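Local coordinates for DNA processing protein DprA (Streptococcus pneumoniae, PDB 3UQZ), which binds single-stranded DNA cooperatively, protects it from nucleases and helps load RecA onto it during natural genetic transformation, at residues A[68-73]-A[194-199]; A[123-128]-A[148-153]. One frame throughout, in Å; residues are numbered along the deposited sequence.

Interaction 1: residues A[68-73]-A[194-199]; sequences FQKFPS and YGPGEQ
Lys-70 NZ, at the end of a side chain that runs along Pro-196, forms a salt bridge with Asp-170 OD2, while OD1 of the same carboxylate accepts a hydrogen bond from Gly-197 N. One acid therefore links the two segments, which have no direct hydrogen bond between them. What they share directly is apolar contact centred on the Pro-196 ring. With chi1 at -162°, Lys-70 CG lies opposite the backbone N and the chain beyond is extended; lysine chain and proline ring pass one another in opposite senses, Lys-70 CD 3.8 Å and CB 4.0 Å from Pro-196 CG. That CG also lies near the plane of the Phe-71 ring, at its edge, 4.3 Å from Phe-71 CD2. Pro-196 and Gly-197 are the central residues of a type II beta turn from Gly-195 to Glu-198, with Gly-197 at positive phi (76°). The turn's own bond, Glu-198 N to Gly-195 O, is weak at 3.3 Å. Glu-198 also folds back, its OE2 accepting Gly-195 N at 3.1 Å, on the anti side of the carboxylate, 26° out of its plane. This surface contact joins the segment following helix 61-69 to the loop between strand 189-192 and helix 204-215; Phe-71 packs on Lys-98 of strand 94-99, and Tyr-9 of helix 5-13, in the sterile alpha motif region, touches Pro-196 where that region meets the Rossmann-like part.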
loop_
_atom_site.group_PDB
_atom_site.type_symbol
_atom_site.label_atom_id
_atom_site.label_comp_id
_atom_site.label_asym_id
_atom_site.label_seq_id
_atom_site.Cartn_x
_atom_site.Cartn_y
_atom_site.Cartn_z
ATOM N N PHE A 68 -0.056 -40.666 24.243
ATOM C CA PHE A 68 1.125 -40.098 23.597
ATOM C C PHE A 68 1.465 -40.778 22.259
ATOM O O PHE A 68 1.924 -40.104 21.330
ATOM C CB PHE A 68 2.333 -40.148 24.556
ATOM C CG PHE A 68 3.654 -39.732 23.954
ATOM C CD1 PHE A 68 3.939 -38.391 23.716
ATOM C CD2 PHE A 68 4.614 -40.683 23.622
ATOM C CE1 PHE A 68 5.161 -38.007 23.155
ATOM C CE2 PHE A 68 5.833 -40.302 23.057
ATOM C CZ PHE A 68 6.096 -38.968 22.822
ATOM N N GLN A 69 1.266 -42.103 22.174
ATOM C CA GLN A 69 1.605 -42.885 20.985
ATOM C C GLN A 69 0.545 -42.930 19.873
ATOM O O GLN A 69 0.867 -43.358 18.759
ATOM C CB GLN A 69 2.116 -44.282 21.375
ATOM C CG GLN A 69 3.521 -44.239 21.981
ATOM C CD GLN A 69 3.978 -45.556 22.539
ATOM O OE1 GLN A 69 3.202 -46.326 23.114
ATOM N NE2 GLN A 69 5.272 -45.815 22.439
ATOM N N LYS A 70 -0.691 -42.433 20.151
ATOM C CA LYS A 70 -1.799 -42.391 19.179
ATOM C C LYS A 70 -1.396 -41.706 17.866
ATOM O O LYS A 70 -1.727 -42.207 16.799
ATOM C CB LYS A 70 -3.059 -41.744 19.779
ATOM C CG LYS A 70 -4.312 -42.069 18.993
ATOM C CD LYS A 70 -5.474 -41.151 19.302
ATOM C CE LYS A 70 -6.754 -41.748 18.769
ATOM N NZ LYS A 70 -7.929 -40.897 19.064
ATOM N N PHE A 71 -0.666 -40.583 17.950
ATOM C CA PHE A 71 -0.143 -39.856 16.792
ATOM C C PHE A 71 1.362 -39.670 16.986
ATOM O O PHE A 71 1.786 -39.405 18.125
ATOM C CB PHE A 71 -0.838 -38.483 16.611
ATOM C CG PHE A 71 -2.312 -38.560 16.290
ATOM C CD1 PHE A 71 -2.747 -38.936 15.022
ATOM C CD2 PHE A 71 -3.268 -38.271 17.256
ATOM C CE1 PHE A 71 -4.113 -39.028 14.734
ATOM C CE2 PHE A 71 -4.631 -38.349 16.959
ATOM C CZ PHE A 71 -5.043 -38.714 15.698
ATOM N N PRO A 72 2.186 -39.775 15.903
ATOM C CA PRO A 72 3.639 -39.574 16.063
ATOM C C PRO A 72 3.986 -38.143 16.482
ATOM O O PRO A 72 3.121 -37.263 16.459
ATOM C CB PRO A 72 4.211 -39.927 14.678
ATOM C CG PRO A 72 3.091 -39.722 13.746
ATOM C CD PRO A 72 1.839 -40.060 14.495
ATOM N N SER A 73 5.249 -37.918 16.883
ATOM C CA SER A 73 5.693 -36.611 17.349
ATOM C C SER A 73 7.185 -36.404 17.158
ATOM O O SER A 73 7.902 -37.325 16.763
ATOM C CB SER A 73 5.324 -36.428 18.824
ATOM O OG SER A 73 5.811 -37.486 19.636
ATOM N N TYR A 194 -1.372 -29.945 20.582
ATOM C CA TYR A 194 -2.433 -30.554 21.369
ATOM C C TYR A 194 -2.585 -32.051 21.164
ATOM O O TYR A 194 -2.497 -32.554 20.049
ATOM C CB TYR A 194 -3.750 -29.790 21.145
ATOM C CG TYR A 194 -3.527 -28.294 21.217
ATOM C CD1 TYR A 194 -3.257 -27.668 22.435
ATOM C CD2 TYR A 194 -3.453 -27.525 20.062
ATOM C CE1 TYR A 194 -2.940 -26.313 22.498
ATOM C CE2 TYR A 194 -3.149 -26.164 20.116
ATOM C CZ TYR A 194 -2.907 -25.562 21.338
ATOM O OH TYR A 194 -2.583 -24.231 21.404
ATOM N N GLY A 195 -2.784 -32.750 22.269
ATOM C CA GLY A 195 -2.919 -34.198 22.294
ATOM C C GLY A 195 -4.288 -34.691 21.877
ATOM O O GLY A 195 -5.177 -33.880 21.607
ATOM N N PRO A 196 -4.491 -36.027 21.834
ATOM C CA PRO A 196 -5.788 -36.571 21.388
ATOM C C PRO A 196 -7.036 -36.040 22.091
ATOM O O PRO A 196 -7.053 -35.889 23.314
ATOM C CB PRO A 196 -5.616 -38.079 21.580
ATOM C CG PRO A 196 -4.141 -38.307 21.472
ATOM C CD PRO A 196 -3.530 -37.110 22.128
ATOM N N GLY A 197 -8.057 -35.726 21.307
ATOM C CA GLY A 197 -9.340 -35.259 21.817
ATOM C C GLY A 197 -9.439 -33.829 22.305
ATOM O O GLY A 197 -10.509 -33.432 22.772
ATOM N N GLU A 198 -8.350 -33.029 22.200
ATOM C CA GLU A 198 -8.344 -31.627 22.634
ATOM C C GLU A 198 -9.227 -30.756 21.742
ATOM O O GLU A 198 -9.149 -30.831 20.513
ATOM C CB GLU A 198 -6.923 -31.065 22.783
ATOM C CG GLU A 198 -6.153 -31.697 23.930
ATOM C CD GLU A 198 -5.169 -30.790 24.644
ATOM O OE1 GLU A 198 -5.614 -29.760 25.202
ATOM O OE2 GLU A 198 -3.965 -31.138 24.693
ATOM N N GLN A 199 -10.075 -29.946 22.382
ATOM C CA GLN A 199 -11.097 -29.101 21.769
ATOM C C GLN A 199 -10.638 -27.719 21.271
ATOM O O GLN A 199 -9.668 -27.172 21.806
ATOM C CB GLN A 199 -12.286 -28.952 22.758
ATOM C CG GLN A 199 -13.064 -30.243 23.030
ATOM C CD GLN A 199 -13.589 -30.885 21.778
ATOM O OE1 GLN A 199 -13.074 -31.914 21.340
ATOM N NE2 GLN A 199 -14.607 -30.284 21.165
#

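Interaction 2: residues A[123-128]-A[148-153]; sequences KSVEKV and TAAHMA
Val-125 and Ala-150 lead the apolar contacts between these buried helices. A chi1 of 171° turns Val-125 CG1 away from its own N and beside its carbonyl carbon, and the methyl reaches the backbone of the facing helix, 3.9 Å from Ala-150 CA and 4.2 Å from Ala-150 CB, and brushes the carbonyl carbon of Ala-149. One turn further along helix 146-157, the roles reverse: the methyl of Ala-153 approaches the backbone of the other helix, its CB 4.0 Å from Glu-126 CA, and lies 4.2 Å from the aliphatic Glu-126 CG. The axes of the two short segments approach to 8.9 Å, with N-to-C directions 34° apart, consistent with the small alanine side chains on one side. This is the side-by-side packing of consecutive helices in a Rossmann-like fold: helices 119-130 and 146-157 are the connections of two successive beta-alpha-beta crossovers, running from strand 108-113 through 137-140 to 161-164. Ala-150 also touches Ile-138 of the middle strand, and Ile-129 packs on both Ala-150 and Ala-153. No hydrogen bond crosses between the segments. Among the charged groups, Glu-126 and Lys-123 of the same helix form a long salt bridge, OE1 and NZ 4.0 Å apart. Contacts with the second subunit involve helix 119-130: Leu-252 of the other chain packs on Lys-123 and Ser-124, and Ile-251 of that chain packs on Lys-127 and Val-128.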
loop_
_atom_site.group_PDB
_atom_site.type_symbol
_atom_site.label_atom_id
_atom_site.label_comp_id
_atom_site.label_asym_id
_atom_site.label_seq_id
_atom_site.Cartn_x
_atom_site.Cartn_y
_atom_site.Cartn_z
ATOM N N LYS A 123 -9.975 -14.808 -4.156
ATOM C CA LYS A 123 -9.420 -14.816 -5.519
ATOM C C LYS A 123 -8.037 -14.137 -5.559
ATOM O O LYS A 123 -7.187 -14.531 -6.361
ATOM C CB LYS A 123 -10.383 -14.168 -6.536
ATOM C CG LYS A 123 -11.699 -14.909 -6.775
ATOM C CD LYS A 123 -11.697 -15.787 -8.019
ATOM C CE LYS A 123 -12.767 -16.850 -7.942
ATOM N NZ LYS A 123 -12.540 -17.925 -8.940
ATOM N N SER A 124 -7.815 -13.143 -4.666
ATOM C CA SER A 124 -6.549 -12.412 -4.530
ATOM C C SER A 124 -5.458 -13.363 -4.052
ATOM O O SER A 124 -4.368 -13.374 -4.620
ATOM C CB SER A 124 -6.690 -11.260 -3.535
ATOM O OG SER A 124 -7.771 -10.414 -3.879
ATOM N N VAL A 125 -5.768 -14.176 -3.023
ATOM C CA VAL A 125 -4.866 -15.172 -2.430
ATOM C C VAL A 125 -4.515 -16.228 -3.477
ATOM O O VAL A 125 -3.336 -16.538 -3.661
ATOM C CB VAL A 125 -5.485 -15.778 -1.144
ATOM C CG1 VAL A 125 -4.680 -16.955 -0.630
ATOM C CG2 VAL A 125 -5.604 -14.729 -0.062
ATOM N N GLU A 126 -5.539 -16.734 -4.195
ATOM C CA GLU A 126 -5.397 -17.726 -5.262
ATOM C C GLU A 126 -4.460 -17.233 -6.372
ATOM O O GLU A 126 -3.599 -17.994 -6.814
ATOM C CB GLU A 126 -6.773 -18.122 -5.812
ATOM C CG GLU A 126 -6.726 -19.272 -6.803
ATOM C CD GLU A 126 -8.015 -19.600 -7.534
ATOM O OE1 GLU A 126 -8.847 -18.686 -7.749
ATOM O OE2 GLU A 126 -8.175 -20.779 -7.924
ATOM N N LYS A 127 -4.611 -15.958 -6.788
ATOM C CA LYS A 127 -3.805 -15.321 -7.829
ATOM C C LYS A 127 -2.335 -15.214 -7.386
ATOM O O LYS A 127 -1.451 -15.613 -8.149
ATOM C CB LYS A 127 -4.390 -13.942 -8.201
ATOM C CG LYS A 127 -3.704 -13.248 -9.379
ATOM C CD LYS A 127 -4.273 -11.856 -9.605
ATOM C CE LYS A 127 -3.560 -11.076 -10.685
ATOM N NZ LYS A 127 -2.315 -10.447 -10.176
ATOM N N VAL A 128 -2.083 -14.697 -6.160
ATOM C CA VAL A 128 -0.738 -14.576 -5.585
ATOM C C VAL A 128 -0.062 -15.966 -5.466
ATOM O O VAL A 128 1.089 -16.107 -5.878
ATOM C CB VAL A 128 -0.717 -13.770 -4.253
ATOM C CG1 VAL A 128 0.684 -13.741 -3.623
ATOM C CG2 VAL A 128 -1.235 -12.351 -4.468
ATOM N N THR A 148 -8.403 -21.417 4.252
ATOM C CA THR A 148 -8.943 -22.468 3.375
ATOM C C THR A 148 -8.596 -22.218 1.904
ATOM O O THR A 148 -8.197 -23.151 1.200
ATOM C CB THR A 148 -10.444 -22.660 3.626
ATOM O OG1 THR A 148 -10.631 -22.945 5.015
ATOM C CG2 THR A 148 -11.046 -23.775 2.792
ATOM N N ALA A 149 -8.716 -20.961 1.459
ATOM C CA ALA A 149 -8.410 -20.555 0.089
ATOM C C ALA A 149 -6.922 -20.713 -0.210
ATOM O O ALA A 149 -6.557 -21.044 -1.334
ATOM C CB ALA A 149 -8.844 -19.120 -0.137
ATOM N N ALA A 150 -6.069 -20.506 0.815
ATOM C CA ALA A 150 -4.619 -20.665 0.724
ATOM C C ALA A 150 -4.243 -22.141 0.475
ATOM O O ALA A 150 -3.465 -22.433 -0.437
ATOM C CB ALA A 150 -3.959 -20.152 1.990
ATOM N N HIS A 151 -4.840 -23.061 1.264
ATOM C CA HIS A 151 -4.622 -24.501 1.190
ATOM C C HIS A 151 -5.106 -25.054 -0.144
ATOM O O HIS A 151 -4.345 -25.727 -0.825
ATOM C CB HIS A 151 -5.330 -25.213 2.353
ATOM C CG HIS A 151 -4.672 -25.022 3.689
ATOM N ND1 HIS A 151 -5.376 -24.559 4.780
ATOM C CD2 HIS A 151 -3.403 -25.288 4.076
ATOM C CE1 HIS A 151 -4.519 -24.550 5.782
ATOM N NE2 HIS A 151 -3.318 -24.969 5.404
HETATM N N MSE A 152 -6.348 -24.724 -0.547
HETATM C CA MSE A 152 -6.930 -25.169 -1.818
HETATM C C MSE A 152 -6.171 -24.688 -3.057
HETATM O O MSE A 152 -6.038 -25.448 -4.018
HETATM C CB MSE A 152 -8.424 -24.847 -1.884
HETATM C CG MSE A 152 -9.233 -25.660 -0.887
HETATM SE SE MSE A 152 -11.077 -25.151 -0.795
HETATM C CE MSE A 152 -11.497 -25.769 -2.506
ATOM N N ALA A 153 -5.630 -23.469 -3.014
ATOM C CA ALA A 153 -4.838 -22.911 -4.106
ATOM C C ALA A 153 -3.503 -23.655 -4.281
ATOM O O ALA A 153 -3.064 -23.863 -5.414
ATOM C CB ALA A 153 -4.597 -21.431 -3.876
#

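Overall arrangement
From the N terminus the chain passes through its first helices, 5-13 to 61-69, and reaches 68-73, the first half of interaction 1. It then enters the mixed sheet and arrives at helix 119-130; only 19 residues separate 123-128 from 148-153, so interaction 2 closes a short loop containing strand 137-140. Strands 161-164 and 189-192 follow before 194-199 completes interaction 1, whose loop spans 120 residues and encloses interaction 2 entirely. The contacts are nested but do not touch, their centres being about 29 Å apart. Interaction 1 ties the loop after strand 189-192 to the segment that follows the N-terminal helices; interaction 2 joins successive helices beside the sheet, near the second subunit.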